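Local coordinates for putative mannose-6-phosphate isomerase YvyI (Bacillus subtilis, PDB 1QWR), which probably interconverts D-mannose 6-phosphate and D-fructose 6-phosphate as a zinc-dependent mannose-6-phosphate isomerase of the type 1 family, at residues V14-L25 with Y31-W42; I44-V54 with G61-E69. All coordinates share one frame; numbering follows the deposited sequence.

Interaction 1 (V14-L25 with Y31-W42); sequences VFKEKIWGGTAL and YSIPSESTGECW. With SO4 (sulfate ion), chain C; ACT (acetate ion), chain F.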
loop_
_atom_site.group_PDB
_atom_site.type_symbol
_atom_site.label_atom_id
_atom_site.label_comp_id
_atom_site.label_asym_id
_atom_site.label_seq_id
_atom_site.Cartn_x
_atom_site.Cartn_y
_atom_site.Cartn_z
ATOM N N VAL A 14 10.062 3.092 -7.554
ATOM C CA VAL A 14 9.539 3.884 -8.662
ATOM C C VAL A 14 8.812 5.037 -7.972
ATOM O O VAL A 14 8.229 4.827 -6.908
ATOM C CB VAL A 14 8.503 3.063 -9.457
ATOM C CG1 VAL A 14 7.810 3.931 -10.497
ATOM C CG2 VAL A 14 9.201 1.885 -10.123
ATOM N N PHE A 15 8.823 6.239 -8.550
ATOM C CA PHE A 15 8.152 7.362 -7.900
ATOM C C PHE A 15 7.098 8.046 -8.757
ATOM O O PHE A 15 7.193 8.058 -9.983
ATOM C CB PHE A 15 9.188 8.393 -7.435
ATOM C CG PHE A 15 10.144 7.857 -6.400
ATOM C CD1 PHE A 15 9.787 7.806 -5.055
ATOM C CD2 PHE A 15 11.375 7.352 -6.784
ATOM C CE1 PHE A 15 10.656 7.242 -4.095
ATOM C CE2 PHE A 15 12.244 6.790 -5.849
ATOM C CZ PHE A 15 11.884 6.733 -4.499
ATOM N N LYS A 16 6.098 8.629 -8.101
ATOM C CA LYS A 16 5.034 9.328 -8.807
ATOM C C LYS A 16 4.779 10.706 -8.218
ATOM O O LYS A 16 4.525 10.837 -7.027
ATOM C CB LYS A 16 3.714 8.548 -8.741
ATOM C CG LYS A 16 3.750 7.163 -9.352
ATOM C CD LYS A 16 4.028 7.212 -10.854
ATOM C CE LYS A 16 3.852 5.835 -11.480
ATOM N NZ LYS A 16 4.375 5.803 -12.876
ATOM N N GLU A 17 4.828 11.731 -9.062
ATOM C CA GLU A 17 4.528 13.091 -8.612
ATOM C C GLU A 17 3.027 13.233 -8.342
ATOM O O GLU A 17 2.204 12.614 -9.016
ATOM C CB GLU A 17 4.931 14.104 -9.688
ATOM C CG GLU A 17 6.413 14.264 -9.849
ATOM C CD GLU A 17 6.770 15.172 -11.016
ATOM O OE1 GLU A 17 6.169 16.264 -11.138
ATOM O OE2 GLU A 17 7.655 14.789 -11.806
ATOM N N LYS A 18 2.678 14.051 -7.357
ATOM C CA LYS A 18 1.284 14.281 -6.996
ATOM C C LYS A 18 1.150 15.718 -6.522
ATOM O O LYS A 18 2.049 16.239 -5.850
ATOM C CB LYS A 18 0.861 13.347 -5.865
ATOM C CG LYS A 18 0.712 11.883 -6.268
ATOM C CD LYS A 18 -0.599 11.656 -7.031
ATOM C CE LYS A 18 -0.754 10.184 -7.430
ATOM N NZ LYS A 18 -2.079 9.880 -8.047
ATOM N N ILE A 19 0.032 16.356 -6.845
ATOM C CA ILE A 19 -0.131 17.730 -6.401
ATOM C C ILE A 19 -0.109 17.781 -4.881
ATOM O O ILE A 19 0.270 18.797 -4.307
ATOM C CB ILE A 19 -1.454 18.356 -6.923
ATOM C CG1 ILE A 19 -2.675 17.663 -6.304
ATOM C CG2 ILE A 19 -1.502 18.241 -8.431
ATOM C CD1 ILE A 19 -4.021 18.339 -6.688
ATOM N N TRP A 20 -0.496 16.681 -4.225
ATOM C CA TRP A 20 -0.525 16.637 -2.769
ATOM C C TRP A 20 0.764 16.058 -2.167
ATOM O O TRP A 20 0.871 15.869 -0.950
ATOM C CB TRP A 20 -1.731 15.819 -2.285
ATOM C CG TRP A 20 -1.909 14.477 -2.970
ATOM C CD1 TRP A 20 -2.759 14.187 -4.007
ATOM C CD2 TRP A 20 -1.229 13.247 -2.653
ATOM N NE1 TRP A 20 -2.650 12.854 -4.352
ATOM C CE2 TRP A 20 -1.722 12.256 -3.535
ATOM C CE3 TRP A 20 -0.254 12.891 -1.709
ATOM C CZ2 TRP A 20 -1.273 10.922 -3.500
ATOM C CZ3 TRP A 20 0.195 11.572 -1.673
ATOM C CH2 TRP A 20 -0.317 10.604 -2.564
ATOM N N GLY A 21 1.734 15.791 -3.027
ATOM C CA GLY A 21 2.994 15.229 -2.568
ATOM C C GLY A 21 3.976 16.247 -2.013
ATOM O O GLY A 21 3.759 17.463 -2.092
ATOM N N GLY A 22 5.064 15.739 -1.444
ATOM C CA GLY A 22 6.085 16.601 -0.869
ATOM C C GLY A 22 7.479 16.032 -1.070
ATOM O O GLY A 22 7.772 15.468 -2.119
ATOM N N THR A 23 8.332 16.175 -0.051
ATOM C CA THR A 23 9.712 15.683 -0.117
ATOM C C THR A 23 10.009 14.709 1.024
ATOM O O THR A 23 11.153 14.308 1.196
ATOM C CB THR A 23 10.768 16.860 -0.026
ATOM O OG1 THR A 23 10.614 17.544 1.220
ATOM C CG2 THR A 23 10.585 17.864 -1.158
ATOM N N ALA A 24 8.997 14.317 1.795
ATOM C CA ALA A 24 9.233 13.408 2.917
ATOM C C ALA A 24 9.914 12.095 2.517
ATOM O O ALA A 24 10.637 11.498 3.321
ATOM C CB ALA A 24 7.916 13.117 3.661
ATOM N N LEU A 25 9.693 11.644 1.286
ATOM C CA LEU A 25 10.313 10.386 0.847
ATOM C C LEU A 25 11.825 10.561 0.772
ATOM O O LEU A 25 12.591 9.619 0.995
ATOM C CB LEU A 25 9.741 9.951 -0.511
ATOM C CG LEU A 25 8.296 9.451 -0.384
ATOM C CD1 LEU A 25 7.614 9.358 -1.752
ATOM C CD2 LEU A 25 8.332 8.056 0.281
ATOM N N TYR A 31 15.516 8.771 -0.222
ATOM C CA TYR A 31 15.281 8.530 -1.644
ATOM C C TYR A 31 15.546 9.736 -2.547
ATOM O O TYR A 31 15.353 10.885 -2.156
ATOM C CB TYR A 31 13.824 8.128 -1.895
ATOM C CG TYR A 31 13.367 6.840 -1.259
ATOM C CD1 TYR A 31 14.205 5.719 -1.204
ATOM C CD2 TYR A 31 12.057 6.712 -0.787
ATOM C CE1 TYR A 31 13.739 4.496 -0.702
ATOM C CE2 TYR A 31 11.595 5.508 -0.287
ATOM C CZ TYR A 31 12.435 4.405 -0.251
ATOM O OH TYR A 31 11.943 3.213 0.223
ATOM N N SER A 32 15.956 9.450 -3.777
ATOM C CA SER A 32 16.164 10.488 -4.780
ATOM C C SER A 32 14.827 10.563 -5.462
ATOM O O SER A 32 14.429 9.610 -6.121
ATOM C CB SER A 32 17.217 10.067 -5.802
ATOM O OG SER A 32 18.495 10.106 -5.222
ATOM N N ILE A 33 14.124 11.680 -5.320
ATOM C CA ILE A 33 12.809 11.792 -5.919
ATOM C C ILE A 33 12.785 12.700 -7.152
ATOM O O ILE A 33 13.615 13.594 -7.286
ATOM C CB ILE A 33 11.792 12.266 -4.870
ATOM C CG1 ILE A 33 12.209 13.623 -4.293
ATOM C CG2 ILE A 33 11.711 11.232 -3.724
ATOM C CD1 ILE A 33 11.333 14.071 -3.089
ATOM N N PRO A 34 11.800 12.496 -8.046
ATOM C CA PRO A 34 11.598 13.237 -9.301
ATOM C C PRO A 34 11.258 14.708 -9.172
ATOM O O PRO A 34 11.624 15.504 -10.043
ATOM C CB PRO A 34 10.459 12.473 -9.987
ATOM C CG PRO A 34 10.403 11.141 -9.233
ATOM C CD PRO A 34 10.690 11.548 -7.846
ATOM N N SER A 35 10.518 15.064 -8.128
ATOM C CA SER A 35 10.143 16.455 -7.922
ATOM C C SER A 35 9.998 16.764 -6.444
ATOM O O SER A 35 10.122 15.872 -5.594
ATOM C CB SER A 35 8.835 16.781 -8.667
ATOM O OG SER A 35 7.685 16.548 -7.879
ATOM N N GLU A 36 9.767 18.034 -6.129
ATOM C CA GLU A 36 9.587 18.429 -4.738
ATOM C C GLU A 36 8.130 18.199 -4.323
ATOM O O GLU A 36 7.723 18.562 -3.216
ATOM C CB GLU A 36 10.000 19.891 -4.536
ATOM C CG GLU A 36 11.412 20.163 -5.033
ATOM C CD GLU A 36 12.461 19.306 -4.339
ATOM O OE1 GLU A 36 12.767 19.579 -3.162
ATOM O OE2 GLU A 36 12.979 18.352 -4.967
ATOM N N SER A 37 7.351 17.597 -5.223
ATOM C CA SER A 37 5.954 17.247 -4.945
ATOM C C SER A 37 5.792 15.776 -5.300
ATOM O O SER A 37 5.058 15.434 -6.211
ATOM C CB SER A 37 4.976 18.068 -5.798
ATOM O OG SER A 37 4.826 19.374 -5.278
ATOM N N THR A 38 6.508 14.905 -4.591
ATOM C CA THR A 38 6.428 13.469 -4.867
ATOM C C THR A 38 5.496 12.850 -3.822
ATOM O O THR A 38 5.792 12.854 -2.634
ATOM C CB THR A 38 7.844 12.830 -4.800
ATOM O OG1 THR A 38 8.668 13.412 -5.831
ATOM C CG2 THR A 38 7.776 11.304 -5.005
ATOM N N GLY A 39 4.357 12.330 -4.275
ATOM C CA GLY A 39 3.415 11.750 -3.344
ATOM C C GLY A 39 3.514 10.253 -3.154
ATOM O O GLY A 39 3.199 9.749 -2.073
ATOM N N GLU A 40 3.962 9.528 -4.173
ATOM C CA GLU A 40 3.997 8.072 -4.025
ATOM C C GLU A 40 5.298 7.383 -4.406
ATOM O O GLU A 40 5.969 7.763 -5.362
ATOM C CB GLU A 40 2.865 7.425 -4.848
ATOM C CG GLU A 40 1.482 8.108 -4.720
ATOM C CD GLU A 40 0.326 7.304 -5.345
ATOM O OE1 GLU A 40 0.573 6.417 -6.192
ATOM O OE2 GLU A 40 -0.851 7.578 -4.988
ATOM N N CYS A 41 5.645 6.378 -3.612
ATOM C CA CYS A 41 6.772 5.519 -3.902
ATOM C C CYS A 41 6.108 4.153 -4.152
ATOM O O CYS A 41 5.525 3.584 -3.230
ATOM C CB CYS A 41 7.705 5.384 -2.702
ATOM S SG CYS A 41 8.982 4.104 -2.942
ATOM N N TRP A 42 6.141 3.670 -5.396
ATOM C CA TRP A 42 5.610 2.355 -5.751
ATOM C C TRP A 42 6.812 1.464 -5.399
ATOM O O TRP A 42 7.781 1.337 -6.161
ATOM C CB TRP A 42 5.257 2.336 -7.249
ATOM C CG TRP A 42 4.024 3.187 -7.532
ATOM C CD1 TRP A 42 3.554 4.235 -6.786
ATOM C CD2 TRP A 42 3.117 3.047 -8.640
ATOM N NE1 TRP A 42 2.404 4.753 -7.362
ATOM C CE2 TRP A 42 2.120 4.038 -8.499
ATOM C CE3 TRP A 42 3.057 2.176 -9.735
ATOM C CZ2 TRP A 42 1.069 4.181 -9.414
ATOM C CZ3 TRP A 42 2.011 2.315 -10.647
ATOM C CH2 TRP A 42 1.035 3.312 -10.477
HETATM S S SO4 C . -5.262 10.653 -5.619
HETATM O O1 SO4 C . -5.969 11.777 -4.955
HETATM O O2 SO4 C . -4.004 11.125 -6.204
HETATM O O3 SO4 C . -6.119 10.056 -6.655
HETATM O O4 SO4 C . -4.959 9.628 -4.601
HETATM C C ACT F . 17.525 14.335 -4.802
HETATM O O ACT F . 18.414 13.547 -5.230
HETATM O OXT ACT F . 16.281 14.117 -4.900
HETATM C CH3 ACT F . 17.981 15.480 -3.908
HETATM O O HOH W 1 -2.403 6.901 -7.091
HETATM O O HOH W 2 2.543 20.357 -4.454
HETATM O O HOH W 3 8.067 12.765 -0.872
#
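K16 lies over the indole of W42, its CG 3.4 Å from W42 NE1 and its CE 3.7 Å from the centroid of the six-membered ring. The bend at chi2 (-64°) folds the aliphatic chain across that face and carries NZ into a cation-pi position, where K49 O also binds it. At the edge, W42 NE1 donates a 2.7 Å bond to the anti lone pair of E40 OE1, close to the ring plane, fixing the indole's rotation; K88 salt-bridges the same oxygen.

The other face of this antiparallel sheet belongs to F15 and C41. F15 turns its edge to the face of Y31 in an offset edge-to-face pair, centroids 5.3 Å apart and planes at 60°. I33 CG2 sits over one face of F15, C41 SG comes in obliquely, and P34 crosses at F15 CB. L25 CD1 rests on T38 CG2.

G39 and E40 both face K16 in a classic beta bulge, which shifts the register by one residue. G39 lies against W20 and K18, and K18 CB covers the centre of the W20 ring. E40 OE2 stands at the edge of W20, and a water links it to K18 NZ, 4.0 Å from that oxygen. K18 NZ and W20 NE1 each donate a 2.9 Å bond to O2 of a sulfate, probably from the crystallisation liquor, whose other partners include R210 and R196, by similarity the active-site arginine. One face is thus an apolar cluster round F15, the other joins an indole with charged groups, and the sulfate is consistent with an anion pocket beside the active site.

Interaction 2 (I44-V54 with G61-E69); sequences ISAHPKGPSTV and GKTLIELWE
Near the place where A46 and P51 receive I65, the H47 imidazole carries P48 CD 3.3 Å above one face, with K49 CA in plane at its edge. K49 N donates to H47 ND1, 18° out of the ring plane, and E114 takes NE2, so both ring nitrogens are tied down. The ring belongs to a type I turn, H47 to G50, in the catalytic domain of this cupin-clan enzyme.

I65 reaches the residues on either side of the turn with its chain extended beyond CG1: CG1 presses on A46 O at 3.2 Å, and CD1 ends against P51 CB. L64 leaves its backbone toward segment 44-54. Its CG stands opposite the backbone N (chi1 -169°), and with chi2 at 53° this brings CD2 to I44 CG2 at 4.0 Å while CB rests on S45 O; I298 packs against the same leucine. With an alanine here CG and both methyls are gone, which would probably open a gap beside I44 and I298 and weaken the helix's seat on the segment.

T63 is the N-cap, its OG1 accepting from E66 N at 3.1 Å. S52 O takes the L64 amide, and the V54 and L67 side chains cross at about a right angle, CG2 against CD1. At the cap, T53 and T63 form a single backbone bridge, and just before it V54 N bonds K62 O at 2.8 Å, nearly along the C=O axis.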
loop_
_atom_site.group_PDB
_atom_site.type_symbol
_atom_site.label_atom_id
_atom_site.label_comp_id
_atom_site.label_asym_id
_atom_site.label_seq_id
_atom_site.Cartn_x
_atom_site.Cartn_y
_atom_site.Cartn_z
ATOM N N ILE A 44 6.821 -2.086 -3.957
ATOM C CA ILE A 44 6.847 -3.463 -4.468
ATOM C C ILE A 44 5.726 -3.366 -5.507
ATOM O O ILE A 44 4.543 -3.313 -5.179
ATOM C CB ILE A 44 6.523 -4.517 -3.402
ATOM C CG1 ILE A 44 7.634 -4.533 -2.324
ATOM C CG2 ILE A 44 6.471 -5.912 -4.060
ATOM C CD1 ILE A 44 7.287 -3.755 -1.019
ATOM N N SER A 45 6.103 -3.303 -6.774
ATOM C CA SER A 45 5.109 -3.116 -7.816
ATOM C C SER A 45 5.326 -3.933 -9.064
ATOM O O SER A 45 6.460 -4.087 -9.514
ATOM C CB SER A 45 5.096 -1.630 -8.225
ATOM O OG SER A 45 4.441 -1.394 -9.481
ATOM N N ALA A 46 4.232 -4.463 -9.603
ATOM C CA ALA A 46 4.266 -5.158 -10.880
ATOM C C ALA A 46 3.211 -4.464 -11.755
ATOM O O ALA A 46 2.751 -5.007 -12.771
ATOM C CB ALA A 46 3.931 -6.636 -10.733
ATOM N N HIS A 47 2.816 -3.256 -11.373
ATOM C CA HIS A 47 1.812 -2.577 -12.188
ATOM C C HIS A 47 2.494 -2.051 -13.451
ATOM O O HIS A 47 3.580 -1.487 -13.381
ATOM C CB HIS A 47 1.150 -1.422 -11.420
ATOM C CG HIS A 47 -0.127 -0.958 -12.053
ATOM N ND1 HIS A 47 -0.155 -0.128 -13.159
ATOM C CD2 HIS A 47 -1.412 -1.307 -11.812
ATOM C CE1 HIS A 47 -1.403 0.008 -13.570
ATOM N NE2 HIS A 47 -2.186 -0.698 -12.772
ATOM N N PRO A 48 1.864 -2.252 -14.619
ATOM C CA PRO A 48 2.409 -1.796 -15.909
ATOM C C PRO A 48 2.816 -0.322 -15.937
ATOM O O PRO A 48 3.787 0.049 -16.602
ATOM C CB PRO A 48 1.282 -2.100 -16.895
ATOM C CG PRO A 48 0.595 -3.296 -16.297
ATOM C CD PRO A 48 0.572 -2.942 -14.797
ATOM N N LYS A 49 2.095 0.525 -15.211
ATOM C CA LYS A 49 2.415 1.958 -15.180
ATOM C C LYS A 49 3.665 2.335 -14.373
ATOM O O LYS A 49 4.095 3.486 -14.380
ATOM C CB LYS A 49 1.216 2.744 -14.655
ATOM C CG LYS A 49 0.022 2.762 -15.609
ATOM C CD LYS A 49 -1.079 3.648 -15.039
ATOM C CE LYS A 49 -2.333 3.662 -15.926
ATOM N NZ LYS A 49 -3.462 4.432 -15.306
ATOM N N GLY A 50 4.251 1.373 -13.670
ATOM C CA GLY A 50 5.448 1.672 -12.914
ATOM C C GLY A 50 5.941 0.441 -12.183
ATOM O O GLY A 50 5.877 0.408 -10.962
ATOM N N PRO A 51 6.430 -0.591 -12.899
ATOM C CA PRO A 51 6.902 -1.799 -12.205
ATOM C C PRO A 51 8.280 -1.670 -11.556
ATOM O O PRO A 51 9.168 -0.949 -12.058
ATOM C CB PRO A 51 6.872 -2.863 -13.297
ATOM C CG PRO A 51 7.281 -2.059 -14.542
ATOM C CD PRO A 51 6.504 -0.746 -14.372
ATOM N N SER A 52 8.446 -2.357 -10.426
ATOM C CA SER A 52 9.711 -2.373 -9.714
ATOM C C SER A 52 10.700 -3.191 -10.519
ATOM O O SER A 52 10.322 -4.110 -11.221
ATOM C CB SER A 52 9.558 -3.055 -8.350
ATOM O OG SER A 52 8.545 -2.450 -7.569
ATOM N N THR A 53 11.981 -2.873 -10.396
ATOM C CA THR A 53 13.002 -3.647 -11.083
ATOM C C THR A 53 13.836 -4.302 -9.994
ATOM O O THR A 53 14.043 -3.711 -8.939
ATOM C CB THR A 53 13.911 -2.747 -11.950
ATOM O OG1 THR A 53 14.397 -1.657 -11.159
ATOM C CG2 THR A 53 13.142 -2.190 -13.124
ATOM N N VAL A 54 14.281 -5.536 -10.231
ATOM C CA VAL A 54 15.103 -6.261 -9.268
ATOM C C VAL A 54 16.435 -5.549 -9.099
ATOM O O VAL A 54 17.139 -5.244 -10.077
ATOM C CB VAL A 54 15.335 -7.693 -9.727
ATOM C CG1 VAL A 54 16.234 -8.417 -8.741
ATOM C CG2 VAL A 54 13.999 -8.397 -9.871
ATOM N N GLY A 61 17.810 -6.221 -12.719
ATOM C CA GLY A 61 17.398 -5.573 -13.952
ATOM C C GLY A 61 16.025 -5.991 -14.448
ATOM O O GLY A 61 15.348 -5.208 -15.111
ATOM N N LYS A 62 15.610 -7.216 -14.133
ATOM C CA LYS A 62 14.300 -7.705 -14.552
ATOM C C LYS A 62 13.185 -6.989 -13.789
ATOM O O LYS A 62 13.400 -6.549 -12.661
ATOM C CB LYS A 62 14.214 -9.208 -14.310
ATOM C CG LYS A 62 15.199 -10.006 -15.182
ATOM C CD LYS A 62 14.795 -11.461 -15.270
ATOM C CE LYS A 62 15.733 -12.259 -16.193
ATOM N NZ LYS A 62 15.762 -11.755 -17.600
ATOM N N THR A 63 12.001 -6.861 -14.385
ATOM C CA THR A 63 10.901 -6.199 -13.678
ATOM C C THR A 63 10.155 -7.267 -12.899
ATOM O O THR A 63 10.296 -8.456 -13.179
ATOM C CB THR A 63 9.862 -5.558 -14.609
ATOM O OG1 THR A 63 9.193 -6.592 -15.352
ATOM C CG2 THR A 63 10.513 -4.562 -15.557
ATOM N N LEU A 64 9.336 -6.847 -11.937
ATOM C CA LEU A 64 8.588 -7.819 -11.157
ATOM C C LEU A 64 7.613 -8.532 -12.067
ATOM O O LEU A 64 7.263 -9.670 -11.810
ATOM C CB LEU A 64 7.846 -7.137 -10.003
ATOM C CG LEU A 64 7.241 -8.060 -8.946
ATOM C CD1 LEU A 64 8.306 -9.034 -8.401
ATOM C CD2 LEU A 64 6.685 -7.201 -7.796
ATOM N N ILE A 65 7.185 -7.882 -13.158
ATOM C CA ILE A 65 6.270 -8.552 -14.083
ATOM C C ILE A 65 6.989 -9.738 -14.753
ATOM O O ILE A 65 6.423 -10.829 -14.872
ATOM C CB ILE A 65 5.756 -7.579 -15.185
ATOM C CG1 ILE A 65 4.966 -6.434 -14.520
ATOM C CG2 ILE A 65 4.901 -8.348 -16.208
ATOM C CD1 ILE A 65 4.605 -5.272 -15.435
ATOM N N GLU A 66 8.217 -9.516 -15.212
ATOM C CA GLU A 66 8.977 -10.588 -15.855
ATOM C C GLU A 66 9.212 -11.740 -14.859
ATOM O O GLU A 66 9.201 -12.912 -15.233
ATOM C CB GLU A 66 10.310 -10.052 -16.403
ATOM C CG GLU A 66 11.182 -11.124 -17.055
ATOM C CD GLU A 66 12.289 -10.555 -17.929
ATOM O OE1 GLU A 66 13.129 -11.345 -18.414
ATOM O OE2 GLU A 66 12.313 -9.324 -18.140
ATOM N N LEU A 67 9.424 -11.410 -13.592
ATOM C CA LEU A 67 9.603 -12.454 -12.578
ATOM C C LEU A 67 8.311 -13.244 -12.430
ATOM O O LEU A 67 8.298 -14.473 -12.398
ATOM C CB LEU A 67 9.980 -11.835 -11.232
ATOM C CG LEU A 67 11.457 -11.603 -10.959
ATOM C CD1 LEU A 67 11.639 -11.370 -9.460
ATOM C CD2 LEU A 67 12.267 -12.830 -11.383
ATOM N N TRP A 68 7.187 -12.544 -12.353
ATOM C CA TRP A 68 5.924 -13.263 -12.213
ATOM C C TRP A 68 5.629 -14.171 -13.417
ATOM O O TRP A 68 5.205 -15.319 -13.267
ATOM C CB TRP A 68 4.764 -12.274 -12.043
ATOM C CG TRP A 68 3.458 -12.932 -11.871
ATOM C CD1 TRP A 68 2.473 -13.127 -12.817
ATOM C CD2 TRP A 68 2.934 -13.412 -10.642
ATOM N NE1 TRP A 68 1.365 -13.692 -12.232
ATOM C CE2 TRP A 68 1.621 -13.873 -10.894
ATOM C CE3 TRP A 68 3.444 -13.487 -9.343
ATOM C CZ2 TRP A 68 0.813 -14.406 -9.886
ATOM C CZ3 TRP A 68 2.633 -14.015 -8.336
ATOM C CH2 TRP A 68 1.337 -14.465 -8.620
ATOM N N GLU A 69 5.873 -13.662 -14.622
ATOM C CA GLU A 69 5.529 -14.451 -15.792
ATOM C C GLU A 69 6.519 -15.534 -16.183
ATOM O O GLU A 69 6.117 -16.602 -16.668
ATOM C CB GLU A 69 5.275 -13.515 -16.975
ATOM C CG GLU A 69 4.171 -12.485 -16.671
ATOM C CD GLU A 69 3.815 -11.629 -17.876
ATOM O OE1 GLU A 69 4.562 -11.687 -18.879
ATOM O OE2 GLU A 69 2.794 -10.900 -17.820
#

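In the fold
Both contacts lie in the catalytic domain and are partly buried, but they sit differently. Interaction 1 pairs strand 9-17 with strand 38-44 and reaches toward the metal, the E40 side chain being about 7 Å from the zinc. Interaction 2 seats helix 64-70 on the chain that follows strand 38-44, with the H47 side chain about 13 Å from that ion. The first mixes aromatic packing with charged groups round an anion; the second relies on aliphatic side chains, backbone bonds and a helix cap. They meet directly: V14 CG2 packs on P51 O, and strand 53-54 of interaction 2 pairs with strand 9-17 of interaction 1.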